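Local coordinates for protein DNA polymerase II large subunit (Pyrococcus horikoshii, PDB 7OEC) that probably excises itself by protein splicing, as an intein, from the large subunit of an archaeal replicative DNA polymerase, at residues V52-D66 and S150-N162. The protein carries 2 engineered substitutions. Numbering follows the deposited sequence.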
loop_
_atom_site.group_PDB
_atom_site.type_symbol
_atom_site.label_atom_id
_atom_site.label_comp_id
_atom_site.label_asym_id
_atom_site.label_seq_id
_atom_site.Cartn_x
_atom_site.Cartn_y
_atom_site.Cartn_z
ATOM N N VAL A 52 8.119 6.120 6.173
ATOM C CA VAL A 52 6.834 5.848 5.554
ATOM C C VAL A 52 5.736 6.192 6.543
ATOM O O VAL A 52 5.886 5.997 7.757
ATOM C CB VAL A 52 6.778 4.395 5.044
ATOM C CG1 VAL A 52 6.804 3.369 6.170
ATOM C CG2 VAL A 52 5.544 4.202 4.204
ATOM N N TYR A 53 4.648 6.765 6.043
ATOM C CA TYR A 53 3.497 6.964 6.906
ATOM C C TYR A 53 2.670 5.687 7.013
ATOM O O TYR A 53 2.345 5.023 6.026
ATOM C CB TYR A 53 2.637 8.074 6.351
ATOM C CG TYR A 53 3.159 9.483 6.581
ATOM C CD1 TYR A 53 2.796 10.190 7.699
ATOM C CD2 TYR A 53 3.958 10.109 5.660
ATOM C CE1 TYR A 53 3.211 11.456 7.896
ATOM C CE2 TYR A 53 4.390 11.399 5.843
ATOM C CZ TYR A 53 4.011 12.068 6.972
ATOM O OH TYR A 53 4.384 13.360 7.246
ATOM N N SER A 54 2.347 5.339 8.225
ATOM C CA SER A 54 1.581 4.141 8.510
ATOM C C SER A 54 0.368 4.531 9.329
ATOM O O SER A 54 0.234 5.650 9.806
ATOM C CB SER A 54 2.380 3.086 9.302
ATOM O OG SER A 54 3.461 2.580 8.565
ATOM N N PHE A 55 -0.528 3.591 9.484
ATOM C CA PHE A 55 -1.685 3.764 10.337
ATOM C C PHE A 55 -1.569 2.744 11.459
ATOM O O PHE A 55 -1.380 1.545 11.199
ATOM C CB PHE A 55 -2.985 3.563 9.553
ATOM C CG PHE A 55 -4.190 4.097 10.257
ATOM C CD1 PHE A 55 -5.049 3.263 10.958
ATOM C CD2 PHE A 55 -4.432 5.467 10.269
ATOM C CE1 PHE A 55 -6.136 3.798 11.621
ATOM C CE2 PHE A 55 -5.516 5.994 10.942
ATOM C CZ PHE A 55 -6.372 5.163 11.603
ATOM N N ASN A 56 -1.634 3.235 12.703
ATOM C CA ASN A 56 -1.569 2.407 13.888
ATOM C C ASN A 56 -2.994 2.087 14.302
ATOM O O ASN A 56 -3.697 2.962 14.862
ATOM C CB ASN A 56 -0.853 3.113 15.020
ATOM C CG ASN A 56 -0.857 2.293 16.244
ATOM O OD1 ASN A 56 -1.297 1.137 16.218
ATOM N ND2 ASN A 56 -0.336 2.836 17.319
ATOM N N PRO A 57 -3.453 0.862 14.027
ATOM C CA PRO A 57 -4.846 0.535 14.344
ATOM C C PRO A 57 -5.102 0.456 15.825
ATOM O O PRO A 57 -6.259 0.541 16.233
ATOM C CB PRO A 57 -5.050 -0.825 13.676
ATOM C CG PRO A 57 -3.641 -1.475 13.717
ATOM C CD PRO A 57 -2.706 -0.304 13.480
ATOM N N GLU A 58 -4.081 0.301 16.663
ATOM C CA GLU A 58 -4.368 0.187 18.089
ATOM C C GLU A 58 -4.768 1.527 18.685
ATOM O O GLU A 58 -5.369 1.564 19.769
ATOM C CB GLU A 58 -3.151 -0.359 18.842
ATOM C CG GLU A 58 -2.853 -1.820 18.541
ATOM C CD GLU A 58 -1.574 -2.387 19.204
ATOM O OE1 GLU A 58 -1.004 -1.736 20.095
ATOM O OE2 GLU A 58 -1.158 -3.533 18.875
ATOM N N GLU A 59 -4.405 2.628 18.005
ATOM C CA GLU A 59 -4.657 3.987 18.476
ATOM C C GLU A 59 -5.405 4.812 17.448
ATOM O O GLU A 59 -5.786 5.942 17.747
ATOM C CB GLU A 59 -3.354 4.708 18.919
ATOM C CG GLU A 59 -2.826 4.042 20.160
ATOM C CD GLU A 59 -1.620 4.701 20.843
ATOM O OE1 GLU A 59 -0.945 5.567 20.241
ATOM O OE2 GLU A 59 -1.339 4.278 22.006
ATOM N N GLY A 60 -5.669 4.269 16.267
ATOM C CA GLY A 60 -6.401 5.030 15.268
ATOM C C GLY A 60 -5.632 6.242 14.788
ATOM O O GLY A 60 -6.228 7.283 14.477
ATOM N N LYS A 61 -4.301 6.150 14.746
ATOM C CA LYS A 61 -3.480 7.338 14.498
ATOM C C LYS A 61 -2.530 7.087 13.332
ATOM O O LYS A 61 -2.003 5.993 13.178
ATOM C CB LYS A 61 -2.573 7.686 15.718
ATOM C CG LYS A 61 -3.250 8.383 16.846
ATOM C CD LYS A 61 -2.205 9.008 17.775
ATOM C CE LYS A 61 -0.970 8.102 17.930
ATOM N NZ LYS A 61 -0.105 8.432 19.077
ATOM N N VAL A 62 -2.267 8.122 12.536
ATOM C CA VAL A 62 -1.168 8.094 11.577
ATOM C C VAL A 62 0.167 8.251 12.304
ATOM O O VAL A 62 0.337 9.096 13.199
ATOM C CB VAL A 62 -1.398 9.233 10.569
ATOM C CG1 VAL A 62 -0.233 9.372 9.587
ATOM C CG2 VAL A 62 -2.657 8.960 9.798
ATOM N N VAL A 63 1.140 7.441 11.920
ATOM C CA VAL A 63 2.436 7.437 12.575
ATOM C C VAL A 63 3.460 7.343 11.470
ATOM O O VAL A 63 3.147 6.925 10.365
ATOM C CB VAL A 63 2.561 6.220 13.504
ATOM C CG1 VAL A 63 3.929 6.170 14.237
ATOM C CG2 VAL A 63 1.459 6.253 14.542
ATOM N N LEU A 64 4.681 7.760 11.758
ATOM C CA LEU A 64 5.798 7.548 10.852
ATOM C C LEU A 64 6.626 6.341 11.303
ATOM O O LEU A 64 6.767 6.082 12.499
ATOM C CB LEU A 64 6.666 8.799 10.837
ATOM C CG LEU A 64 6.130 9.997 10.072
ATOM C CD1 LEU A 64 6.993 11.161 10.336
ATOM C CD2 LEU A 64 6.125 9.696 8.583
ATOM N N THR A 65 7.174 5.597 10.340
ATOM C CA THR A 65 7.999 4.446 10.677
ATOM C C THR A 65 9.095 4.254 9.634
ATOM O O THR A 65 9.022 4.760 8.520
ATOM C CB THR A 65 7.146 3.187 10.873
ATOM O OG1 THR A 65 7.943 2.193 11.529
ATOM C CG2 THR A 65 6.648 2.653 9.590
ATOM N N ASP A 66 10.086 3.457 9.984
ATOM C CA ASP A 66 11.196 3.198 9.083
ATOM C C ASP A 66 10.819 2.192 7.998
ATOM O O ASP A 66 9.965 1.332 8.179
ATOM C CB ASP A 66 12.384 2.670 9.886
ATOM C CG ASP A 66 13.099 3.779 10.656
ATOM O OD1 ASP A 66 13.075 4.941 10.164
ATOM O OD2 ASP A 66 13.690 3.507 11.724
ATOM N N SER A 150 7.057 -4.098 -3.492
ATOM C CA SER A 150 6.536 -4.095 -2.135
ATOM C C SER A 150 7.545 -3.411 -1.234
ATOM O O SER A 150 8.595 -2.940 -1.679
ATOM C CB SER A 150 6.238 -5.508 -1.619
ATOM O OG SER A 150 5.391 -5.483 -0.464
ATOM N N LEU A 151 7.224 -3.383 0.049
ATOM C CA LEU A 151 8.117 -2.820 1.041
ATOM C C LEU A 151 7.786 -3.441 2.375
ATOM O O LEU A 151 6.699 -3.968 2.578
ATOM C CB LEU A 151 8.009 -1.304 1.198
ATOM C CG LEU A 151 6.734 -0.742 1.785
ATOM C CD1 LEU A 151 6.932 0.674 2.168
ATOM C CD2 LEU A 151 5.537 -0.919 0.891
ATOM N N ASN A 152 8.734 -3.366 3.282
ATOM C CA ASN A 152 8.498 -3.744 4.666
ATOM C C ASN A 152 8.694 -2.513 5.524
ATOM O O ASN A 152 9.774 -1.915 5.534
ATOM C CB ASN A 152 9.430 -4.834 5.184
ATOM C CG ASN A 152 9.086 -5.249 6.665
ATOM O OD1 ASN A 152 7.908 -5.328 7.073
ATOM N ND2 ASN A 152 10.112 -5.530 7.442
ATOM N N ALA A 153 7.626 -2.126 6.214
ATOM C CA ALA A 153 7.600 -0.998 7.127
ATOM C C ALA A 153 7.735 -1.535 8.532
ATOM O O ALA A 153 6.990 -2.434 8.925
ATOM C CB ALA A 153 6.251 -0.293 7.059
ATOM N N LYS A 154 8.608 -0.924 9.305
ATOM C CA LYS A 154 8.898 -1.418 10.641
ATOM C C LYS A 154 7.660 -1.309 11.529
ATOM O O LYS A 154 7.003 -0.275 11.572
ATOM C CB LYS A 154 10.040 -0.583 11.222
ATOM C CG LYS A 154 10.564 -1.045 12.581
ATOM C CD LYS A 154 12.037 -1.458 12.482
ATOM C CE LYS A 154 12.649 -1.795 13.814
ATOM N NZ LYS A 154 14.162 -1.674 13.722
ATOM N N LYS A 155 7.323 -2.387 12.222
ATOM C CA LYS A 155 6.293 -2.400 13.269
ATOM C C LYS A 155 4.829 -2.483 12.803
ATOM O O LYS A 155 4.135 -3.468 13.075
ATOM C CB LYS A 155 6.498 -1.252 14.291
ATOM C CG LYS A 155 5.599 -1.359 15.508
ATOM C CD LYS A 155 6.001 -0.357 16.591
ATOM C CE LYS A 155 4.959 -0.303 17.666
ATOM N N TYR A 156 4.320 -1.471 12.125
ATOM C CA TYR A 156 2.877 -1.379 11.874
ATOM C C TYR A 156 2.380 -2.125 10.631
ATOM O O TYR A 156 1.235 -2.617 10.572
ATOM C CB TYR A 156 2.529 0.105 11.742
ATOM C CG TYR A 156 2.895 0.895 12.958
ATOM C CD1 TYR A 156 2.209 0.732 14.146
ATOM C CD2 TYR A 156 3.980 1.722 12.951
ATOM C CE1 TYR A 156 2.586 1.412 15.256
ATOM C CE2 TYR A 156 4.368 2.362 14.055
ATOM C CZ TYR A 156 3.655 2.237 15.200
ATOM O OH TYR A 156 4.052 2.944 16.310
ATOM N N HIS A 157 3.221 -2.197 9.626
ATOM C CA HIS A 157 2.933 -2.946 8.407
ATOM C C HIS A 157 1.681 -2.477 7.682
ATOM O O HIS A 157 1.054 -3.255 6.965
ATOM C CB HIS A 157 2.880 -4.465 8.618
ATOM C CG HIS A 157 4.053 -5.018 9.363
ATOM N ND1 HIS A 157 5.362 -4.608 9.170
ATOM C CD2 HIS A 157 4.094 -5.927 10.360
ATOM C CE1 HIS A 157 6.156 -5.269 9.997
ATOM N NE2 HIS A 157 5.402 -6.042 10.759
ATOM N N THR A 158 1.358 -1.196 7.806
ATOM C CA THR A 158 0.320 -0.550 7.024
ATOM C C THR A 158 0.935 0.649 6.319
ATOM O O THR A 158 1.995 1.150 6.711
ATOM C CB THR A 158 -0.806 -0.095 7.921
ATOM O OG1 THR A 158 -0.260 0.744 8.912
ATOM C CG2 THR A 158 -1.438 -1.259 8.630
ATOM N N VAL A 159 0.275 1.060 5.241
ATOM C CA VAL A 159 0.747 2.125 4.375
ATOM C C VAL A 159 -0.478 2.902 3.914
ATOM O O VAL A 159 -1.627 2.456 4.048
ATOM C CB VAL A 159 1.548 1.586 3.168
ATOM C CG1 VAL A 159 2.850 0.923 3.604
ATOM C CG2 VAL A 159 0.744 0.582 2.370
ATOM N N ILE A 160 -0.213 4.084 3.369
ATOM C CA ILE A 160 -1.243 4.995 2.885
ATOM C C ILE A 160 -0.969 5.237 1.409
ATOM O O ILE A 160 0.059 5.819 1.052
ATOM C CB ILE A 160 -1.276 6.285 3.713
ATOM C CG1 ILE A 160 -1.563 5.895 5.185
ATOM C CG2 ILE A 160 -2.333 7.217 3.165
ATOM C CD1 ILE A 160 -1.500 6.993 6.129
ATOM N N ILE A 161 -1.853 4.742 0.544
ATOM C CA ILE A 161 -1.532 4.646 -0.872
ATOM C C ILE A 161 -2.520 5.414 -1.737
ATOM O O ILE A 161 -3.654 5.685 -1.360
ATOM C CB ILE A 161 -1.422 3.194 -1.358
ATOM C CG1 ILE A 161 -2.736 2.458 -1.236
ATOM C CG2 ILE A 161 -0.225 2.499 -0.658
ATOM C CD1 ILE A 161 -2.730 1.126 -1.990
ATOM N N ASN A 162 -2.064 5.770 -2.923
ATOM C CA ASN A 162 -2.893 6.431 -3.918
ATOM C C ASN A 162 -3.613 7.604 -3.252
ATOM O O ASN A 162 -2.935 8.448 -2.650
ATOM C CB ASN A 162 -3.771 5.426 -4.629
ATOM C CG ASN A 162 -2.959 4.446 -5.432
ATOM O OD1 ASN A 162 -1.763 4.634 -5.626
ATOM N ND2 ASN A 162 -3.596 3.388 -5.896
HETATM O O HOH W 1 2.395 5.177 3.428
#
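Tyr156 lies across the hairpin formed by strands 52-56 and 61-65. Its CE1 sits 3.7 Å from Asn56 CG, with the amide plane turned 42° from the ring. Its CE2 meets Val63 CG1, and Thr65 CB lies at the ring edge near CD2. With CG anti to the carbonyl carbon (chi1 -58°), the ring is carried over toward Asn56 and Val63. Tyr156 CB rests on Ser54 CB. Three hydroxyls bond to backbone carbonyls across the contact. Ser54 OG donates to Thr158 O (2.8 Å), and Thr158 OG1 donates to Phe55 O (2.7 Å). Thr65 OG1 donates to Lys154 O at 2.6 Å. Tyr156 N reaches the same oxygen from the opposite face of its plane, so two bonds grip this carbonyl, one from within the loop and one from the hairpin. Lys154 N gives a nearly straight bond to Asp66 O (174°). Further along, Ala153 CB packs on Val52 CG1 at 3.8 Å and on Thr65 CG2. A water accepts from Ile160 N and donates to Tyr53 O. Asn56 OD1 accepts from Glu58 N in an Asx turn. An alanine here would probably leave Glu58 N without its side-chain acceptor and Tyr156 CE1 without the amide beside it. The Asp66 carboxylate pairs with Lys51. Gly60 and Lys61 face Asn56 in a G1 beta bulge at the hairpin turn. The hairpin packs against the loop between strands 147-153 and 158-161, within the all-beta Hint fold of inteins.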